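Local coordinates for uncharacterized protein (Legionella pneumophila subsp. pneumophila, PDB 4WRP), which is of unknown function but is probably a Legionella effector, this chain being its C-terminal, mostly helical DUF5617-family domain, at residues L12-F17 against R96-A101; L45-K50 against T54-F59. One frame throughout, in Å; residues are numbered along the deposited sequence. Where two conformers were deposited one is given.

Contact 1: L12-F17 against R96-A101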
loop_
_atom_site.group_PDB
_atom_site.type_symbol
_atom_site.label_atom_id
_atom_site.label_comp_id
_atom_site.label_asym_id
_atom_site.label_seq_id
_atom_site.Cartn_x
_atom_site.Cartn_y
_atom_site.Cartn_z
ATOM N N LEU A 12 -0.966 7.781 5.798
ATOM C CA LEU A 12 -1.760 7.300 6.942
ATOM C C LEU A 12 -1.655 5.798 7.026
ATOM O O LEU A 12 -1.466 5.228 8.117
ATOM C CB LEU A 12 -3.254 7.652 6.813
ATOM C CG LEU A 12 -3.728 9.085 6.869
ATOM C CD1 LEU A 12 -5.249 9.014 6.958
ATOM C CD2 LEU A 12 -3.104 9.876 8.047
ATOM N N TRP A 13 -1.769 5.132 5.873
ATOM C CA TRP A 13 -1.686 3.688 5.841
ATOM C C TRP A 13 -0.330 3.184 6.353
ATOM O O TRP A 13 -0.248 2.165 7.074
ATOM C CB TRP A 13 -1.954 3.159 4.446
ATOM C CG TRP A 13 -1.939 1.694 4.364
ATOM C CD1 TRP A 13 -3.020 0.847 4.411
ATOM C CD2 TRP A 13 -0.783 0.854 4.161
ATOM N NE1 TRP A 13 -2.598 -0.447 4.283
ATOM C CE2 TRP A 13 -1.236 -0.472 4.132
ATOM C CE3 TRP A 13 0.589 1.107 4.009
ATOM C CZ2 TRP A 13 -0.378 -1.542 3.975
ATOM C CZ3 TRP A 13 1.440 0.032 3.856
ATOM C CH2 TRP A 13 0.961 -1.265 3.833
ATOM N N ARG A 14 0.736 3.884 5.975
ATOM C CA ARG A 14 2.074 3.500 6.385
ATOM C C ARG A 14 2.228 3.540 7.915
ATOM O O ARG A 14 2.841 2.656 8.505
ATOM C CB ARG A 14 3.108 4.421 5.738
ATOM C CG ARG A 14 3.591 3.999 4.356
ATOM C CD ARG A 14 5.002 4.533 4.097
ATOM N NE ARG A 14 5.161 5.800 4.762
ATOM C CZ ARG A 14 6.284 6.256 5.318
ATOM N NH1 ARG A 14 7.424 5.578 5.259
ATOM N NH2 ARG A 14 6.247 7.428 5.922
ATOM N N ASN A 15 1.698 4.589 8.535
ATOM C CA ASN A 15 1.762 4.758 9.970
ATOM C C ASN A 15 1.003 3.665 10.687
ATOM O O ASN A 15 1.507 3.111 11.670
ATOM C CB ASN A 15 1.279 6.148 10.360
ATOM C CG ASN A 15 2.052 7.246 9.642
ATOM O OD1 ASN A 15 1.487 8.285 9.247
ATOM N ND2 ASN A 15 3.348 7.006 9.420
ATOM N N ALA A 16 -0.145 3.270 10.129
ATOM C CA ALA A 16 -0.926 2.150 10.659
ATOM C C ALA A 16 -0.119 0.852 10.538
ATOM O O ALA A 16 -0.036 0.044 11.452
ATOM C CB ALA A 16 -2.280 2.018 9.921
ATOM N N PHE A 17 0.444 0.652 9.370
ATOM C CA PHE A 17 1.066 -0.579 9.061
ATOM C C PHE A 17 2.244 -0.777 9.967
ATOM O O PHE A 17 2.439 -1.910 10.467
ATOM C CB PHE A 17 1.524 -0.618 7.597
ATOM C CG PHE A 17 2.321 -1.808 7.252
ATOM C CD1 PHE A 17 1.704 -3.065 7.121
ATOM C CD2 PHE A 17 3.683 -1.692 7.007
ATOM C CE1 PHE A 17 2.443 -4.179 6.799
ATOM C CE2 PHE A 17 4.408 -2.807 6.689
ATOM C CZ PHE A 17 3.801 -4.048 6.599
ATOM N N ARG A 96 8.945 -1.966 -1.111
ATOM C CA ARG A 96 7.853 -1.976 -2.082
ATOM C C ARG A 96 6.642 -1.269 -1.493
ATOM O O ARG A 96 6.038 -0.423 -2.149
ATOM C CB ARG A 96 7.507 -3.416 -2.504
ATOM C CG ARG A 96 6.282 -3.539 -3.415
ATOM C CD ARG A 96 6.574 -3.229 -4.908
ATOM N NE ARG A 96 5.440 -3.627 -5.756
ATOM C CZ ARG A 96 4.408 -2.871 -6.158
ATOM N NH1 ARG A 96 4.301 -1.561 -5.917
ATOM N NH2 ARG A 96 3.440 -3.453 -6.859
ATOM N N LEU A 97 6.288 -1.598 -0.239
ATOM C CA LEU A 97 5.124 -0.999 0.401
ATOM C C LEU A 97 5.322 0.480 0.596
ATOM O O LEU A 97 4.414 1.305 0.350
ATOM C CB LEU A 97 4.789 -1.683 1.717
ATOM C CG LEU A 97 4.334 -3.119 1.574
ATOM C CD1 LEU A 97 4.471 -3.847 2.897
ATOM C CD2 LEU A 97 2.885 -3.190 1.088
ATOM N N ASP A 98 6.530 0.836 0.930
ATOM C CA ASP A 98 6.846 2.231 1.232
ATOM C C ASP A 98 6.563 3.093 0.036
ATOM O O ASP A 98 5.915 4.112 0.140
ATOM C CB ASP A 98 8.323 2.336 1.565
ATOM C CG ASP A 98 8.611 3.337 2.617
ATOM O OD1 ASP A 98 7.702 4.140 2.949
ATOM O OD2 ASP A 98 9.785 3.327 3.100
ATOM N N ASN A 99 6.968 2.594 -1.134
ATOM C CA ASN A 99 6.983 3.365 -2.366
ATOM C C ASN A 99 5.806 3.110 -3.321
ATOM O O ASN A 99 5.878 3.492 -4.503
ATOM C CB ASN A 99 8.297 3.017 -3.061
ATOM C CG ASN A 99 9.487 3.564 -2.294
ATOM O OD1 ASN A 99 9.582 4.756 -2.106
ATOM N ND2 ASN A 99 10.375 2.714 -1.863
ATOM N N LEU A 100 4.740 2.483 -2.842
ATOM C CA LEU A 100 3.690 2.040 -3.751
ATOM C C LEU A 100 2.899 3.218 -4.307
ATOM O O LEU A 100 2.245 3.077 -5.335
ATOM C CB LEU A 100 2.765 0.981 -3.127
ATOM C CG LEU A 100 1.823 1.407 -2.022
ATOM C CD1 LEU A 100 0.613 2.129 -2.589
ATOM C CD2 LEU A 100 1.406 0.201 -1.207
ATOM N N ALA A 101 2.976 4.376 -3.675
ATOM C CA ALA A 101 2.159 5.491 -4.132
ATOM C C ALA A 101 2.868 6.378 -5.143
ATOM O O ALA A 101 2.257 7.228 -5.737
ATOM C CB ALA A 101 1.652 6.317 -2.966
#
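Leu97 meets Trp13 and Phe17, and Asp98 meets Arg14, where helix 6-21 lies against the last turn of helix 90-98 in the core of an all-helical domain. One leucine side chain serves two aromatic rings. Its CD2 approaches Trp13 CH2 at 3.9 Å, the two groups crossing obliquely, while CD1 of Leu97 reaches Phe17 CZ at 3.8 Å, with the side chains at about a right angle. Both aromatic residues share one first torsion: CG stands anti to the backbone N in Trp13 (chi1 -178°) and in Phe17 (chi1 173°), which sends the two side chains from successive helical turns toward Leu97. Within helix 6-21, Phe17 CB rests over one face of the indole, near its rim. Leu45 of helix 34-49 touches Trp13, Phe17 and Leu97 alike, so a third helix closes the apolar cluster.

At the partly exposed margin the chemistry turns ionic. The Arg14 chain, in one of its two conformers, bends at chi3, and its guanidinium, also paired with Glu11, is nearly parallel to the Asp98 carboxylate, though OD1 lies tilted out of the guanidinium plane. A single salt-bridging hydrogen bond results: Arg14 NH1 meets Asp98 OD1 on its syn side at 2.7 Å, bent to 135° at the hydrogen.

Contact 2: L45-K50 against T54-F59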
loop_
_atom_site.group_PDB
_atom_site.type_symbol
_atom_site.label_atom_id
_atom_site.label_comp_id
_atom_site.label_asym_id
_atom_site.label_seq_id
_atom_site.Cartn_x
_atom_site.Cartn_y
_atom_site.Cartn_z
ATOM N N LEU A 45 -1.153 -7.849 5.366
ATOM C CA LEU A 45 -1.620 -7.261 4.095
ATOM C C LEU A 45 -2.851 -7.979 3.585
ATOM O O LEU A 45 -3.781 -7.354 3.094
ATOM C CB LEU A 45 -0.509 -7.311 3.035
ATOM C CG LEU A 45 0.783 -6.588 3.326
ATOM C CD1 LEU A 45 1.692 -6.850 2.104
ATOM C CD2 LEU A 45 0.575 -5.113 3.547
ATOM N N ASP A 46 -2.873 -9.296 3.688
ATOM C CA ASP A 46 -4.061 -10.018 3.207
ATOM C C ASP A 46 -5.293 -9.606 4.010
ATOM O O ASP A 46 -6.324 -9.345 3.456
ATOM C CB ASP A 46 -3.815 -11.517 3.279
ATOM C CG ASP A 46 -4.868 -12.325 2.489
ATOM O OD1 ASP A 46 -5.364 -11.903 1.414
ATOM O OD2 ASP A 46 -5.188 -13.413 2.958
ATOM N N ASP A 47 -5.148 -9.501 5.328
ATOM C CA ASP A 47 -6.239 -9.064 6.187
ATOM C C ASP A 47 -6.725 -7.683 5.745
ATOM O O ASP A 47 -7.934 -7.444 5.641
ATOM C CB ASP A 47 -5.821 -9.105 7.668
ATOM C CG ASP A 47 -6.918 -8.633 8.591
ATOM O OD1 ASP A 47 -8.031 -9.202 8.469
ATOM O OD2 ASP A 47 -6.667 -7.689 9.409
ATOM N N TYR A 48 -5.798 -6.805 5.386
ATOM C CA TYR A 48 -6.149 -5.473 4.868
ATOM C C TYR A 48 -7.027 -5.527 3.627
ATOM O O TYR A 48 -7.947 -4.753 3.507
ATOM C CB TYR A 48 -4.897 -4.659 4.571
ATOM C CG TYR A 48 -5.091 -3.320 3.930
ATOM C CD1 TYR A 48 -5.683 -2.264 4.619
ATOM C CD2 TYR A 48 -4.676 -3.101 2.628
ATOM C CE1 TYR A 48 -5.835 -1.020 4.052
ATOM C CE2 TYR A 48 -4.853 -1.871 2.023
ATOM C CZ TYR A 48 -5.409 -0.824 2.748
ATOM O OH TYR A 48 -5.567 0.394 2.136
ATOM N N THR A 49 -6.737 -6.445 2.718
ATOM C CA THR A 49 -7.491 -6.524 1.462
ATOM C C THR A 49 -8.840 -7.219 1.662
ATOM O O THR A 49 -9.605 -7.284 0.739
ATOM C CB THR A 49 -6.709 -7.286 0.407
ATOM O OG1 THR A 49 -6.563 -8.637 0.854
ATOM C CG2 THR A 49 -5.306 -6.655 0.173
ATOM N N LYS A 50 -9.112 -7.751 2.856
ATOM C CA LYS A 50 -10.334 -8.455 3.132
ATOM C C LYS A 50 -11.153 -7.671 4.143
ATOM O O LYS A 50 -11.940 -8.237 4.833
ATOM C CB LYS A 50 -10.030 -9.844 3.698
ATOM C CG LYS A 50 -9.393 -10.804 2.712
ATOM C CD LYS A 50 -8.950 -12.078 3.406
ATOM C CE LYS A 50 -8.833 -13.261 2.447
ATOM N NZ LYS A 50 -7.795 -13.178 1.366
ATOM N N THR A 54 -9.126 -8.618 11.229
ATOM C CA THR A 54 -8.258 -9.226 12.238
ATOM C C THR A 54 -7.236 -8.270 12.822
ATOM O O THR A 54 -7.079 -8.234 14.019
ATOM C CB THR A 54 -7.524 -10.472 11.729
ATOM O OG1 THR A 54 -8.476 -11.378 11.173
ATOM C CG2 THR A 54 -6.824 -11.186 12.876
ATOM N N TRP A 55 -6.521 -7.515 11.998
ATOM C CA TRP A 55 -5.365 -6.740 12.476
ATOM C C TRP A 55 -5.557 -5.245 12.403
ATOM O O TRP A 55 -4.812 -4.507 13.016
ATOM C CB TRP A 55 -4.133 -7.109 11.642
ATOM C CG TRP A 55 -3.564 -8.436 11.962
ATOM C CD1 TRP A 55 -3.732 -9.623 11.270
ATOM C CD2 TRP A 55 -2.716 -8.730 13.071
ATOM N NE1 TRP A 55 -3.023 -10.631 11.902
ATOM C CE2 TRP A 55 -2.406 -10.109 13.013
ATOM C CE3 TRP A 55 -2.207 -7.962 14.126
ATOM C CZ2 TRP A 55 -1.610 -10.729 13.970
ATOM C CZ3 TRP A 55 -1.387 -8.582 15.070
ATOM C CH2 TRP A 55 -1.104 -9.944 14.988
ATOM N N TRP A 56 -6.546 -4.796 11.631
ATOM C CA TRP A 56 -6.725 -3.374 11.320
ATOM C C TRP A 56 -7.941 -2.714 11.984
ATOM O O TRP A 56 -8.326 -1.612 11.574
ATOM C CB TRP A 56 -6.877 -3.208 9.805
ATOM C CG TRP A 56 -5.678 -3.583 9.036
ATOM C CD1 TRP A 56 -5.294 -4.829 8.714
ATOM C CD2 TRP A 56 -4.662 -2.706 8.536
ATOM N NE1 TRP A 56 -4.149 -4.804 8.014
ATOM C CE2 TRP A 56 -3.722 -3.512 7.891
ATOM C CE3 TRP A 56 -4.469 -1.322 8.564
ATOM C CZ2 TRP A 56 -2.583 -2.989 7.254
ATOM C CZ3 TRP A 56 -3.349 -0.793 7.916
ATOM C CH2 TRP A 56 -2.420 -1.629 7.281
ATOM N N ALA A 57 -8.546 -3.346 13.000
ATOM C CA ALA A 57 -9.782 -2.796 13.609
ATOM C C ALA A 57 -9.560 -1.404 14.200
ATOM O O ALA A 57 -10.387 -0.511 14.027
ATOM C CB ALA A 57 -10.331 -3.738 14.659
ATOM N N LYS A 58 -8.423 -1.193 14.857
ATOM C CA LYS A 58 -8.094 0.115 15.420
ATOM C C LYS A 58 -8.141 1.237 14.364
ATOM O O LYS A 58 -8.377 2.395 14.689
ATOM C CB LYS A 58 -6.695 0.063 16.079
ATOM C CG LYS A 58 -6.146 1.428 16.482
ATOM C CD LYS A 58 -4.912 1.332 17.368
ATOM C CE LYS A 58 -4.363 2.733 17.656
ATOM N NZ LYS A 58 -3.521 2.734 18.889
ATOM N N PHE A 59 -7.896 0.889 13.100
ATOM C CA PHE A 59 -7.801 1.847 12.020
ATOM C C PHE A 59 -8.968 1.734 11.054
ATOM O O PHE A 59 -8.831 2.092 9.888
ATOM C CB PHE A 59 -6.497 1.585 11.259
ATOM C CG PHE A 59 -5.302 1.660 12.116
ATOM C CD1 PHE A 59 -4.818 2.883 12.515
ATOM C CD2 PHE A 59 -4.677 0.529 12.541
ATOM C CE1 PHE A 59 -3.705 2.971 13.332
ATOM C CE2 PHE A 59 -3.574 0.608 13.349
ATOM C CZ PHE A 59 -3.103 1.831 13.759
HETATM O O HOH W 1 -8.380 -11.626 7.703
#
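A helix C-terminus and the loop that turns back against it make up this contact: the end of helix 34-49 is held to residues 54-56 by one carboxylate and one indole. Asp47 accepts from two successive backbone amides, one with each oxygen. Thr54 N gives a nearly straight bond to Asp47 OD1 (3.0 Å), arriving on the syn side, whereas Trp55 N reaches Asp47 OD2 at 2.6 Å from above the carboxylate plane. With CG anti to its backbone N (chi1 179°), Asp47 projects its carboxylate from the helix toward these amides. Water 1 donates to Asp47 OD1 as well, at 2.6 Å, and the set of donors would be expected to favour the ionised form of the acid.

Deeper in, the indole of Trp56 lies alongside the helix. Its rim turns to the acid, with Trp56 CD1 3.2 Å from Asp47 OD2 in the plane of the ring, while Tyr48 CD1 sits over one face. The Tyr48 ring and the six-membered ring of Trp56 are inclined at 43°, their centroids 4.9 Å apart, and Tyr48 CB adds a contact of 3.5 Å to Trp56 NE1. That nitrogen donates to Val44 O, while Tyr48 OH bonds to Tyr9 and His71. Carboxylate grip outside and aromatic packing inside together secure the start of the helix-loop-helix connection between helix 34-49 and helix 68-83 in an all-helical domain.

How the contacts relate
Contact 1 is the core contact, its centre about 5 Å from the centre of the chain, and joins helices far apart in sequence; contact 2, partly buried and with its centre about 12 Å from the centre of the chain, is a local helix-to-loop contact lying within the sequence that contact 1 brackets. Both pair an apolar interior with a polar margin, but the margin of 12-17/96-101 joins two charged side chains, whereas that of 45-50/54-59 joins a carboxylate to main-chain amides. Trp13 ties the two together: its ring stacks with Trp56 and meets Tyr48 edge-to-face, while Ala16 CB lies 3.6 Å from Trp56 CZ3. One aromatic cluster thus runs from the helical core to the loop.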